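Side-chain contacts in NAD-dependent aldehyde dehydrogenase (Sinorhizobium meliloti, PDB 3U4J), which probably oxidises aldehydes with NAD or NADP as acceptor, as a tetrameric member of the aldehyde dehydrogenase family: residues Gly166-Trp171 against Gln233-Asp238; Glu180-Ala185 against Cys190-Lys195; Met243-Gly248 against Asp486-Phe491; Gly268-Gly273 against Gly477-Arg482; Gln444-Arg447 against Arg453-Ile456. All coordinates share one frame; numbering follows the deposited sequence.

Contact 1 of 5, residues Gly166-Trp171 against Gln233-Asp238; sequences GIITPW and QVLAED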
# COMPACT_ATOMS: atom_id res chain seq x y z
N GLY A 166 18.74 10.33 17.54
CA GLY A 166 20.20 10.23 17.56
C GLY A 166 20.70 9.17 16.60
O GLY A 166 20.31 8.01 16.69
N ILE A 167 21.59 9.56 15.69
CA ILE A 167 22.10 8.66 14.66
C ILE A 167 23.61 8.44 14.85
O ILE A 167 24.38 9.37 14.74
CB ILE A 167 21.81 9.23 13.25
CG1 ILE A 167 20.30 9.48 13.09
CG2 ILE A 167 22.36 8.29 12.15
CD1 ILE A 167 19.91 10.17 11.75
N ILE A 168 24.01 7.21 15.13
CA ILE A 168 25.42 6.85 15.40
C ILE A 168 25.89 5.98 14.27
O ILE A 168 25.27 4.95 13.96
CB ILE A 168 25.58 6.11 16.75
CG1 ILE A 168 24.99 6.96 17.87
CG2 ILE A 168 27.08 5.74 17.02
CD1 ILE A 168 24.72 6.20 19.20
N THR A 169 26.97 6.41 13.61
CA THR A 169 27.42 5.75 12.39
C THR A 169 28.85 5.20 12.52
O THR A 169 29.63 5.71 13.33
CB THR A 169 27.29 6.67 11.18
OG1 THR A 169 28.21 7.77 11.29
CG2 THR A 169 25.84 7.19 11.09
N PRO A 170 29.18 4.13 11.77
CA PRO A 170 30.49 3.45 11.90
C PRO A 170 31.55 4.00 10.96
O PRO A 170 31.25 4.84 10.10
CB PRO A 170 30.17 2.01 11.51
CG PRO A 170 29.16 2.16 10.44
CD PRO A 170 28.31 3.40 10.83
N TRP A 171 32.78 3.51 11.12
CA TRP A 171 33.92 4.02 10.35
C TRP A 171 34.07 3.38 8.96
O TRP A 171 34.85 3.85 8.15
CB TRP A 171 35.21 3.81 11.15
CG TRP A 171 35.34 2.40 11.77
CD1 TRP A 171 35.10 2.04 13.08
CD2 TRP A 171 35.75 1.21 11.09
NE1 TRP A 171 35.35 0.68 13.24
CE2 TRP A 171 35.77 0.16 12.04
CE3 TRP A 171 36.14 0.93 9.77
CZ2 TRP A 171 36.13 -1.15 11.70
CZ3 TRP A 171 36.54 -0.37 9.45
CH2 TRP A 171 36.52 -1.39 10.41
N GLN A 233 26.25 7.05 25.19
CA GLN A 233 25.45 7.05 26.42
C GLN A 233 24.46 8.22 26.49
O GLN A 233 23.31 8.02 26.85
CB GLN A 233 26.33 7.05 27.68
CG GLN A 233 27.05 5.74 27.91
CD GLN A 233 27.48 5.51 29.36
OE1 GLN A 233 27.99 6.41 30.04
NE2 GLN A 233 27.28 4.27 29.83
N VAL A 234 24.91 9.42 26.14
CA VAL A 234 24.00 10.57 26.18
C VAL A 234 22.82 10.37 25.24
O VAL A 234 21.68 10.53 25.66
CB VAL A 234 24.71 11.91 25.90
CG1 VAL A 234 23.66 13.04 25.69
CG2 VAL A 234 25.66 12.24 27.05
N LEU A 235 23.08 10.01 23.98
CA LEU A 235 21.99 9.80 23.01
C LEU A 235 21.02 8.71 23.47
O LEU A 235 19.80 8.86 23.32
CB LEU A 235 22.53 9.52 21.61
CG LEU A 235 23.22 10.74 20.96
CD1 LEU A 235 23.88 10.35 19.65
CD2 LEU A 235 22.23 11.91 20.77
N ALA A 236 21.55 7.65 24.08
CA ALA A 236 20.68 6.56 24.52
C ALA A 236 19.95 6.82 25.86
O ALA A 236 18.89 6.22 26.13
CB ALA A 236 21.46 5.25 24.54
N GLU A 237 20.49 7.72 26.70
CA GLU A 237 19.76 8.05 27.94
C GLU A 237 19.02 9.39 28.00
O GLU A 237 18.09 9.53 28.79
CB GLU A 237 20.58 7.76 29.22
CG GLU A 237 22.03 8.17 29.17
CD GLU A 237 22.87 7.67 30.38
OE1 GLU A 237 23.10 6.45 30.52
OE2 GLU A 237 23.32 8.54 31.16
N ASP A 238 19.36 10.36 27.14
CA ASP A 238 18.78 11.69 27.29
C ASP A 238 17.24 11.66 27.09
O ASP A 238 16.77 11.13 26.10
CB ASP A 238 19.43 12.68 26.31
CG ASP A 238 19.08 14.12 26.62
OD1 ASP A 238 20.01 14.87 26.97
OD2 ASP A 238 17.91 14.53 26.54
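Leu235 turns its CG away from its own carbonyl carbon (chi1 -68°), and its chi2 of 173° spreads the two methyls over strand 153-168. Ile168 sets its CG1 branch beside its backbone N in the same way (chi1 -56°), which brings that branch to the helix. The two side chains then run past each other in opposite directions. Leu235 CD1 lies 4.0 Å from Ile168 CG1, an apolar contact at van der Waals distance. The other methyl, Leu235 CD2, rests on the backbone of the strand, 4.2 Å from Gly166 CA. Gly166 has no side chain, and this lets the leucine sit down on the main chain. One leucine thus straddles two residues on one side of the strand, Gly166 and Ile168. The contact is small and wholly apolar. Ile167, between them, points to the other side of the sheet and packs on Arg181 and Val182 of helix 174-187. Strand 153-168 is hydrogen-bonded to strand 191-195 along one edge and to strand 243-247 along the other. Helix 250-261 packs beside helix 231-237, with Leu256 touching both Ile168 and Ala236.

Contact 2 of 5, residues Glu180-Ala185 against Cys190-Lys195; sequences ERVPWA and CTVVLK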
# COMPACT_ATOMS: atom_id res chain seq x y z
N GLU A 180 21.95 6.79 4.27
CA GLU A 180 20.85 5.80 4.42
C GLU A 180 19.95 6.08 5.63
O GLU A 180 18.94 5.43 5.80
CB GLU A 180 21.40 4.38 4.63
CG GLU A 180 22.23 3.76 3.54
CD GLU A 180 22.78 2.38 3.97
OE1 GLU A 180 22.72 2.02 5.18
OE2 GLU A 180 23.30 1.66 3.08
N ARG A 181 20.35 7.01 6.49
CA ARG A 181 19.60 7.25 7.75
C ARG A 181 19.03 8.67 7.81
O ARG A 181 17.83 8.84 7.96
CB ARG A 181 20.49 7.05 8.99
CG ARG A 181 21.14 5.66 9.09
CD ARG A 181 20.15 4.54 9.45
NE ARG A 181 20.92 3.30 9.62
CZ ARG A 181 21.37 2.55 8.62
NH1 ARG A 181 21.05 2.83 7.36
NH2 ARG A 181 22.14 1.50 8.88
N VAL A 182 19.90 9.67 7.72
CA VAL A 182 19.48 11.07 7.86
C VAL A 182 18.31 11.45 6.92
O VAL A 182 17.32 12.01 7.39
CB VAL A 182 20.68 12.07 7.73
CG1 VAL A 182 20.21 13.54 7.67
CG2 VAL A 182 21.69 11.86 8.89
N PRO A 183 18.41 11.15 5.61
CA PRO A 183 17.32 11.64 4.72
C PRO A 183 15.95 11.02 5.04
O PRO A 183 14.94 11.69 4.93
CB PRO A 183 17.79 11.21 3.31
CG PRO A 183 19.26 10.99 3.40
CD PRO A 183 19.49 10.51 4.84
N TRP A 184 15.93 9.75 5.45
CA TRP A 184 14.70 9.10 5.82
C TRP A 184 14.11 9.68 7.10
O TRP A 184 12.87 9.85 7.22
CB TRP A 184 14.91 7.59 5.95
CG TRP A 184 14.78 6.88 4.59
CD1 TRP A 184 13.70 6.19 4.13
CD2 TRP A 184 15.77 6.83 3.53
NE1 TRP A 184 13.94 5.73 2.85
CE2 TRP A 184 15.20 6.09 2.46
CE3 TRP A 184 17.08 7.32 3.39
CZ2 TRP A 184 15.90 5.81 1.26
CZ3 TRP A 184 17.79 7.07 2.19
CH2 TRP A 184 17.18 6.32 1.13
N ALA A 185 14.98 10.01 8.04
CA ALA A 185 14.58 10.60 9.31
C ALA A 185 14.06 12.05 9.14
O ALA A 185 12.93 12.36 9.48
CB ALA A 185 15.79 10.55 10.32
N CYS A 190 11.52 14.48 11.23
CA CYS A 190 12.33 14.40 12.45
C CYS A 190 13.45 15.40 12.39
O CYS A 190 13.78 15.89 11.32
CB CYS A 190 12.99 13.00 12.63
SG CYS A 190 11.79 11.68 12.80
N THR A 191 14.06 15.69 13.54
CA THR A 191 15.32 16.43 13.59
C THR A 191 16.32 15.44 14.15
O THR A 191 15.93 14.47 14.82
CB THR A 191 15.22 17.66 14.52
OG1 THR A 191 14.82 17.23 15.84
CG2 THR A 191 14.18 18.60 13.98
N VAL A 192 17.61 15.66 13.88
CA VAL A 192 18.59 14.64 14.20
C VAL A 192 19.87 15.18 14.83
O VAL A 192 20.26 16.33 14.60
CB VAL A 192 18.99 13.81 12.93
CG1 VAL A 192 17.76 13.23 12.26
CG2 VAL A 192 19.85 14.62 11.96
N VAL A 193 20.53 14.32 15.60
CA VAL A 193 21.90 14.54 16.00
C VAL A 193 22.70 13.36 15.47
O VAL A 193 22.44 12.21 15.84
CB VAL A 193 22.06 14.67 17.55
CG1 VAL A 193 23.52 14.85 17.93
CG2 VAL A 193 21.23 15.87 18.09
N LEU A 194 23.65 13.68 14.61
CA LEU A 194 24.47 12.68 13.93
C LEU A 194 25.80 12.59 14.66
O LEU A 194 26.47 13.61 14.85
CB LEU A 194 24.75 13.11 12.47
CG LEU A 194 25.66 12.22 11.59
CD1 LEU A 194 25.10 10.82 11.50
CD2 LEU A 194 25.84 12.78 10.19
N LYS A 195 26.16 11.37 15.06
CA LYS A 195 27.44 11.08 15.69
C LYS A 195 28.27 10.09 14.85
O LYS A 195 28.02 8.88 14.90
CB LYS A 195 27.20 10.51 17.08
CG LYS A 195 28.38 10.68 18.02
CD LYS A 195 29.31 9.56 17.94
CE LYS A 195 30.69 10.00 18.42
NZ LYS A 195 31.63 8.96 17.96
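Apolar packing between Ala185 and Val192 is the nearest side-chain meeting of the two segments, with Ala185 CB 3.9 Å from Val192 CG1. Val182, one helical turn earlier, spreads its methyls over two strand residues. Its CG1 faces Val192 CG2 at 4.4 Å, and its CG2 faces Leu194 CD1 at the same distance. Val192 uses both branches: chi1 of -54° puts CG1 beside the backbone N, toward Ala185, and leaves CG2 for Val182. The one hydrogen bond between the segments is made by the main chain. Cys190 N donates to Ala185 O over 3.1 Å, with an N-H...O angle of 151°. It closes the short turn between helix and strand. Cys190 CB also crowds that carbonyl, 3.2 Å from Ala185 O. The salt bridge is local to residues 180-185: Arg181 NH1 donates to Glu180 OE1 at 2.9 Å, meeting the anti side of the carboxylate, and Arg181 NH2 reaches Thr247 OG1 as well. Strand 153-168, helix 174-187 and strand 191-195 form a beta-alpha-beta crossover. Residues 180-185 of the helix run nearly antiparallel to strand 191-195, at 162°. Ile167 packs on Val192, and Trp131 of helix 117-138 covers Val182.

Contact 3 of 5, residues Met243-Gly248 against Asp486-Phe491; sequences MVAFTG and DEYSQF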
# COMPACT_ATOMS: atom_id res chain seq x y z
N MSE A 243 14.53 8.48 19.80
CA MSE A 243 14.98 7.29 19.12
C MSE A 243 16.47 7.32 18.92
O MSE A 243 17.04 8.38 18.65
CB MSE A 243 14.32 7.23 17.73
CG MSE A 243 14.75 6.02 16.93
SE MSE A 243 13.60 5.84 15.34
CE MSE A 243 14.54 4.25 14.61
N VAL A 244 17.10 6.15 19.02
CA VAL A 244 18.51 5.99 18.63
C VAL A 244 18.59 5.02 17.46
O VAL A 244 18.02 3.92 17.51
CB VAL A 244 19.36 5.38 19.77
CG1 VAL A 244 20.81 5.32 19.36
CG2 VAL A 244 19.23 6.24 21.04
N ALA A 245 19.28 5.45 16.41
CA ALA A 245 19.51 4.63 15.23
C ALA A 245 21.00 4.38 15.20
O ALA A 245 21.77 5.29 14.90
CB ALA A 245 19.09 5.38 13.98
N PHE A 246 21.41 3.16 15.52
CA PHE A 246 22.82 2.80 15.66
C PHE A 246 23.22 1.82 14.58
O PHE A 246 22.47 0.87 14.26
CB PHE A 246 23.08 2.17 17.07
CG PHE A 246 24.46 1.57 17.20
CD1 PHE A 246 25.56 2.37 17.57
CD2 PHE A 246 24.68 0.22 16.90
CE1 PHE A 246 26.87 1.83 17.68
CE2 PHE A 246 25.96 -0.34 17.00
CZ PHE A 246 27.06 0.47 17.40
N THR A 247 24.41 2.02 14.02
CA THR A 247 24.99 1.09 13.09
C THR A 247 26.42 0.81 13.54
O THR A 247 27.22 1.73 13.72
CB THR A 247 24.96 1.67 11.64
OG1 THR A 247 23.60 2.04 11.29
CG2 THR A 247 25.53 0.62 10.63
N GLY A 248 26.74 -0.46 13.75
CA GLY A 248 28.08 -0.84 14.22
C GLY A 248 28.09 -2.27 14.72
O GLY A 248 27.31 -3.09 14.24
N ASP A 486 8.87 4.50 7.73
CA ASP A 486 8.09 3.93 8.82
C ASP A 486 8.94 3.83 10.09
O ASP A 486 8.42 4.03 11.20
CB ASP A 486 7.50 2.57 8.43
CG ASP A 486 6.44 2.67 7.31
OD1 ASP A 486 6.12 3.80 6.86
OD2 ASP A 486 5.95 1.62 6.86
N GLU A 487 10.23 3.55 9.94
CA GLU A 487 11.17 3.54 11.08
C GLU A 487 11.24 4.86 11.85
O GLU A 487 11.46 4.84 13.07
CB GLU A 487 12.59 3.20 10.64
CG GLU A 487 12.82 1.75 10.33
CD GLU A 487 12.47 0.81 11.49
OE1 GLU A 487 13.04 0.99 12.59
OE2 GLU A 487 11.64 -0.10 11.28
N TYR A 488 11.06 5.98 11.14
CA TYR A 488 11.14 7.33 11.75
C TYR A 488 9.80 8.04 11.82
O TYR A 488 9.76 9.25 11.98
CB TYR A 488 12.19 8.20 11.02
CG TYR A 488 13.51 7.48 10.91
CD1 TYR A 488 14.33 7.29 12.03
CD2 TYR A 488 13.93 6.91 9.70
CE1 TYR A 488 15.53 6.59 11.95
CE2 TYR A 488 15.13 6.23 9.61
CZ TYR A 488 15.92 6.06 10.73
OH TYR A 488 17.11 5.37 10.65
N SER A 489 8.72 7.27 11.73
CA SER A 489 7.36 7.78 11.84
C SER A 489 6.67 7.17 13.04
O SER A 489 7.04 6.08 13.49
CB SER A 489 6.54 7.47 10.56
OG SER A 489 6.98 8.28 9.48
N GLN A 490 5.69 7.90 13.60
CA GLN A 490 4.71 7.33 14.51
C GLN A 490 3.38 7.32 13.75
O GLN A 490 3.12 8.19 12.91
CB GLN A 490 4.54 8.21 15.76
CG GLN A 490 5.70 8.20 16.74
CD GLN A 490 5.69 7.02 17.72
OE1 GLN A 490 6.51 6.98 18.66
NE2 GLN A 490 4.80 6.05 17.51
N PHE A 491 2.55 6.34 14.04
CA PHE A 491 1.21 6.30 13.47
C PHE A 491 0.15 6.54 14.54
O PHE A 491 0.15 5.89 15.59
CB PHE A 491 0.99 4.97 12.73
CG PHE A 491 1.94 4.79 11.56
CD1 PHE A 491 1.69 5.42 10.35
CD2 PHE A 491 3.11 4.07 11.72
CE1 PHE A 491 2.57 5.29 9.26
CE2 PHE A 491 4.03 3.92 10.65
CZ PHE A 491 3.75 4.55 9.42
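Glu487 O, near the end of helix 483-487, takes a hydrogen bond from Arg266 NH1 and also has the selenium of Met243 against it. Met243 is selenomethionine here, and its SE lies 3.3 Å from that oxygen. The chain leaves with CG anti to the backbone N (chi1 179°) and stays extended to the methyl. This carries SE and CE straight out from the strand to the Tyr488 ring. The two side chains cross at about a right angle. SE is 4.7 Å from the ring centroid and 61° off the ring normal, an oblique approach. CE touches the ring as well, 3.7 Å from Tyr488 CE1. Ala245, two residues on, meets the same ring at its edge, with CB 3.9 Å from Tyr488 OH. The hydroxyl itself is hydrogen-bonded to Glu479 OE1, which holds the phenol end in place. Glu487 adds a looser touch, its OE1 4.1 Å from Met243 CE. Tyr488 also packs on Arg181, Trp184 and Ala185 of helix 174-187. The result is a Met-aromatic contact between parallel strand 243-247 of the central sheet and the join of helix 483-487 and strand 489-497.

Contact 4 of 5, residues Gly268-Gly273 against Gly477-Arg482; sequences GLELGG and GRELGR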
# COMPACT_ATOMS: atom_id res chain seq x y z
N GLY A 268 16.62 1.65 16.35
CA GLY A 268 16.90 0.90 15.11
C GLY A 268 18.36 0.45 15.18
O GLY A 268 19.22 1.25 15.51
N LEU A 269 18.63 -0.82 14.91
CA LEU A 269 19.99 -1.35 14.95
C LEU A 269 20.36 -2.03 13.63
O LEU A 269 19.56 -2.78 13.05
CB LEU A 269 20.14 -2.37 16.11
CG LEU A 269 19.87 -1.89 17.55
CD1 LEU A 269 19.77 -3.06 18.55
CD2 LEU A 269 20.96 -0.94 18.01
N GLU A 270 21.56 -1.73 13.14
CA GLU A 270 22.07 -2.38 11.92
C GLU A 270 23.46 -2.83 12.29
O GLU A 270 24.35 -2.00 12.51
CB GLU A 270 22.08 -1.41 10.72
CG GLU A 270 20.67 -0.95 10.31
CD GLU A 270 19.83 -2.09 9.73
OE1 GLU A 270 20.43 -2.96 9.06
OE2 GLU A 270 18.60 -2.14 9.98
N LEU A 271 23.61 -4.14 12.44
CA LEU A 271 24.75 -4.71 13.14
C LEU A 271 25.58 -5.59 12.21
O LEU A 271 25.38 -5.55 10.99
CB LEU A 271 24.29 -5.44 14.43
CG LEU A 271 23.35 -4.61 15.35
CD1 LEU A 271 22.76 -5.42 16.53
CD2 LEU A 271 24.06 -3.31 15.85
N GLY A 272 26.52 -6.35 12.76
CA GLY A 272 27.43 -7.13 11.95
C GLY A 272 26.77 -8.39 11.43
O GLY A 272 25.59 -8.65 11.68
N GLY A 273 27.55 -9.18 10.70
CA GLY A 273 27.04 -10.43 10.16
C GLY A 273 28.14 -11.43 9.88
O GLY A 273 29.34 -11.15 10.05
N GLY A 477 14.64 -3.46 12.94
CA GLY A 477 14.10 -2.40 12.07
C GLY A 477 14.48 -2.60 10.61
O GLY A 477 15.29 -3.47 10.27
N ARG A 478 13.90 -1.77 9.73
CA ARG A 478 14.27 -1.76 8.31
C ARG A 478 14.52 -0.34 7.83
O ARG A 478 13.79 0.57 8.19
CB ARG A 478 13.19 -2.41 7.47
CG ARG A 478 13.12 -3.96 7.63
CD ARG A 478 14.34 -4.64 6.97
NE ARG A 478 14.29 -6.10 7.01
CZ ARG A 478 14.69 -6.84 8.06
NH1 ARG A 478 15.12 -6.25 9.17
NH2 ARG A 478 14.63 -8.18 7.98
N GLU A 479 15.56 -0.18 7.02
CA GLU A 479 15.93 1.12 6.49
C GLU A 479 15.68 1.11 4.98
O GLU A 479 15.46 0.04 4.39
CB GLU A 479 17.41 1.41 6.78
CG GLU A 479 17.84 1.23 8.26
CD GLU A 479 17.18 2.24 9.22
OE1 GLU A 479 16.98 3.42 8.82
OE2 GLU A 479 16.87 1.83 10.36
N LEU A 480 15.72 2.31 4.38
CA LEU A 480 15.71 2.50 2.94
C LEU A 480 14.33 2.21 2.34
O LEU A 480 13.41 1.84 3.05
CB LEU A 480 16.79 1.67 2.22
CG LEU A 480 18.27 2.02 2.34
CD1 LEU A 480 19.09 1.55 1.08
CD2 LEU A 480 18.54 3.44 2.66
N GLY A 481 14.22 2.40 1.03
CA GLY A 481 12.93 2.28 0.34
C GLY A 481 11.84 3.08 1.03
O GLY A 481 12.10 4.17 1.54
N ARG A 482 10.63 2.51 1.08
CA ARG A 482 9.51 3.07 1.84
C ARG A 482 9.62 2.66 3.31
O ARG A 482 9.01 3.28 4.15
CB ARG A 482 8.17 2.57 1.28
CG ARG A 482 7.97 3.03 -0.14
CD ARG A 482 6.53 3.02 -0.61
NE ARG A 482 6.39 3.99 -1.70
CZ ARG A 482 5.82 3.75 -2.89
NH1 ARG A 482 5.28 2.56 -3.16
NH2 ARG A 482 5.75 4.72 -3.80
O HOH W 1 17.63 -4.59 11.03
O HOH W 2 17.22 -0.65 11.45
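Glu270 lays its side chain alongside that of Glu479, the two running in opposite directions. The overlap is between CH2 groups and carboxylate: Glu270 CG and CD both lie 4.1 Å from Glu479 CG. Each chain leaves with CG beside the backbone N and bends again at chi2 (-67° in Glu270, -66° in Glu479). These folded shapes bring the acids side by side, with their carboxylate planes 73° apart. The oxygens Glu270 OE2 and Glu479 OE2 stay 4.3 Å from each other. Water 2 lies within hydrogen-bonding distance of both, a short 2.5 Å from Glu270 OE2 and 2.7 Å from Glu479 OE2. Residues Leu269-Gly273 read LELGG, which matches the glutamate signature sequence of aldehyde dehydrogenases. Glu270 lies at the end of strand 266-270, a parallel strand of the central sheet, and Glu479 on the loop that follows strand 475-476. That short strand pairs antiparallel with strand 266-270, so the waters join the strand end to the loop beyond its neighbour. Water 1 makes the second link, 2.8 Å from Glu270 OE2 and 2.7 Å from Gly477 O. Each water has more acceptors near it than its two protons can serve. Gly477 O is also held by its neighbour: Arg478 NH1 donates to it at 3.0 Å, from above the carbonyl plane but within the guanidinium plane. Arg478 NH1 also bonds Gly470 O. The other oxygen of Glu479, OE1, is hydrogen-bonded to Tyr488 OH. Arg181 of helix 174-187 packs on both glutamates, and Arg478 NH2 reaches Phe491 O of the second subunit.

Contact 5 of 5, residues Gln444-Arg447 against Arg453-Ile456; sequences QTIR and RCWI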
# COMPACT_ATOMS: atom_id res chain seq x y z
N GLN A 444 14.06 -21.19 -3.86
CA GLN A 444 13.80 -21.92 -2.61
C GLN A 444 14.93 -21.76 -1.60
O GLN A 444 14.68 -21.65 -0.40
CB GLN A 444 13.47 -23.40 -2.83
CG GLN A 444 12.17 -23.64 -3.60
CD GLN A 444 10.87 -23.44 -2.78
OE1 GLN A 444 9.93 -24.24 -2.92
NE2 GLN A 444 10.80 -22.37 -1.97
N THR A 445 16.17 -21.68 -2.08
CA THR A 445 17.28 -21.48 -1.15
C THR A 445 17.18 -20.09 -0.52
O THR A 445 17.30 -19.97 0.68
CB THR A 445 18.66 -21.76 -1.81
OG1 THR A 445 18.67 -23.09 -2.36
CG2 THR A 445 19.76 -21.68 -0.79
N ILE A 446 16.92 -19.06 -1.33
CA ILE A 446 16.84 -17.70 -0.81
C ILE A 446 15.64 -17.49 0.16
O ILE A 446 15.76 -16.79 1.16
CB ILE A 446 16.99 -16.65 -1.96
CG1 ILE A 446 17.88 -15.48 -1.51
CG2 ILE A 446 15.66 -16.13 -2.45
CD1 ILE A 446 19.31 -15.88 -1.19
N ARG A 447 14.51 -18.15 -0.12
CA ARG A 447 13.36 -18.14 0.79
C ARG A 447 13.62 -18.83 2.12
O ARG A 447 12.96 -18.50 3.12
CB ARG A 447 12.13 -18.79 0.15
CG ARG A 447 11.56 -17.97 -0.98
CD ARG A 447 10.50 -18.76 -1.73
NE ARG A 447 9.15 -18.55 -1.19
CZ ARG A 447 8.15 -19.42 -1.31
NH1 ARG A 447 8.33 -20.60 -1.90
NH2 ARG A 447 6.96 -19.14 -0.80
N ARG A 453 18.93 -9.16 3.89
CA ARG A 453 19.46 -8.55 2.67
C ARG A 453 19.99 -9.71 1.83
O ARG A 453 21.04 -10.29 2.16
CB ARG A 453 20.58 -7.54 2.99
CG ARG A 453 20.15 -6.39 3.89
CD ARG A 453 21.30 -5.47 4.27
NE ARG A 453 21.78 -4.63 3.14
CZ ARG A 453 22.59 -3.58 3.28
NH1 ARG A 453 22.95 -3.20 4.50
NH2 ARG A 453 23.00 -2.87 2.23
N CYS A 454 19.23 -10.08 0.79
CA CYS A 454 19.56 -11.27 0.03
C CYS A 454 19.83 -10.91 -1.40
O CYS A 454 19.32 -9.90 -1.90
CB CYS A 454 18.39 -12.25 0.12
SG CYS A 454 18.31 -13.08 1.71
N TRP A 455 20.65 -11.74 -2.06
CA TRP A 455 20.99 -11.53 -3.45
C TRP A 455 20.96 -12.89 -4.16
O TRP A 455 21.33 -13.92 -3.56
CB TRP A 455 22.41 -11.00 -3.62
CG TRP A 455 22.60 -9.58 -3.40
CD1 TRP A 455 22.69 -8.62 -4.37
CD2 TRP A 455 22.75 -8.91 -2.15
NE1 TRP A 455 22.91 -7.38 -3.79
CE2 TRP A 455 22.94 -7.54 -2.42
CE3 TRP A 455 22.73 -9.34 -0.81
CZ2 TRP A 455 23.10 -6.58 -1.40
CZ3 TRP A 455 22.92 -8.39 0.20
CH2 TRP A 455 23.10 -7.03 -0.11
N ILE A 456 20.51 -12.89 -5.41
CA ILE A 456 20.68 -14.07 -6.27
C ILE A 456 21.61 -13.69 -7.41
O ILE A 456 21.39 -12.67 -8.07
CB ILE A 456 19.30 -14.63 -6.81
CG1 ILE A 456 18.54 -15.32 -5.68
CG2 ILE A 456 19.55 -15.67 -7.97
CD1 ILE A 456 17.12 -15.74 -6.03
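Ile446 points from its helix toward strand 453-456, and each carbon of its side chain meets something there. CB comes first, 4.2 Å from Ile456 CD1. Its branch CG2 reaches the same methyl, with Ile446 CG2 3.9 Å from Ile456 CD1. The other branch goes to the cysteine: Ile446 CG1 sits 3.7 Å from Cys454 CB and also touches Cys454 SG. At the tip, Ile446 CD1 lies 3.7 Å from the main-chain oxygen Trp455 O and 4.0 Å from Cys454 CB. The isoleucine therefore spans three successive strand residues. Its chi1 of -138° lies away from the usual staggered values. This turn of the side chain carries one branch to Cys454 and the other to Ile456. Cys454 points toward the helix. Ile456 sets off more to the side, but an extended chi2 of 172° brings its CD1 up to the isoleucine. The Trp455 side chain leaves on the far side of the strand, where its NE1 is hydrogen-bonded to Asp461 O. The side chain-to-side chain contacts are apolar. Ile446 O has its own partner, Lys492 NZ of the second subunit. Strand 431-435, helix 439-448 and strand 453-456 make a beta-alpha-beta unit, and Val434 of the first strand packs on Ile446 as well. Strand 453-456 lies parallel to strand 431-435 on one edge, while a strand of the second subunit pairs with it, also in parallel, so the sheet runs on across the interface.

All five contacts are largely buried. Contacts 1 to 4 reach one sheet, and contacts 1 and 2 lie on opposite faces of that sheet. Contacts 1, 2 and 5 are mainly apolar helix-on-strand packing, with one main-chain bond in contact 2; contacts 2 and 5 each belong to a beta-alpha-beta unit, in different sheets. Contact 3 turns to selenium and an aromatic ring. Contact 4 is the polar one, with acids and waters where a strand gives way to loops. Contacts 3 and 4 share neighbouring strands 243-247 and 266-270, and Arg181 of contact 2 reaches both. Contact 5 is in the other sheet, its centre about 32 Å from that of contact 1; like contacts 3 and 4 it touches the second subunit.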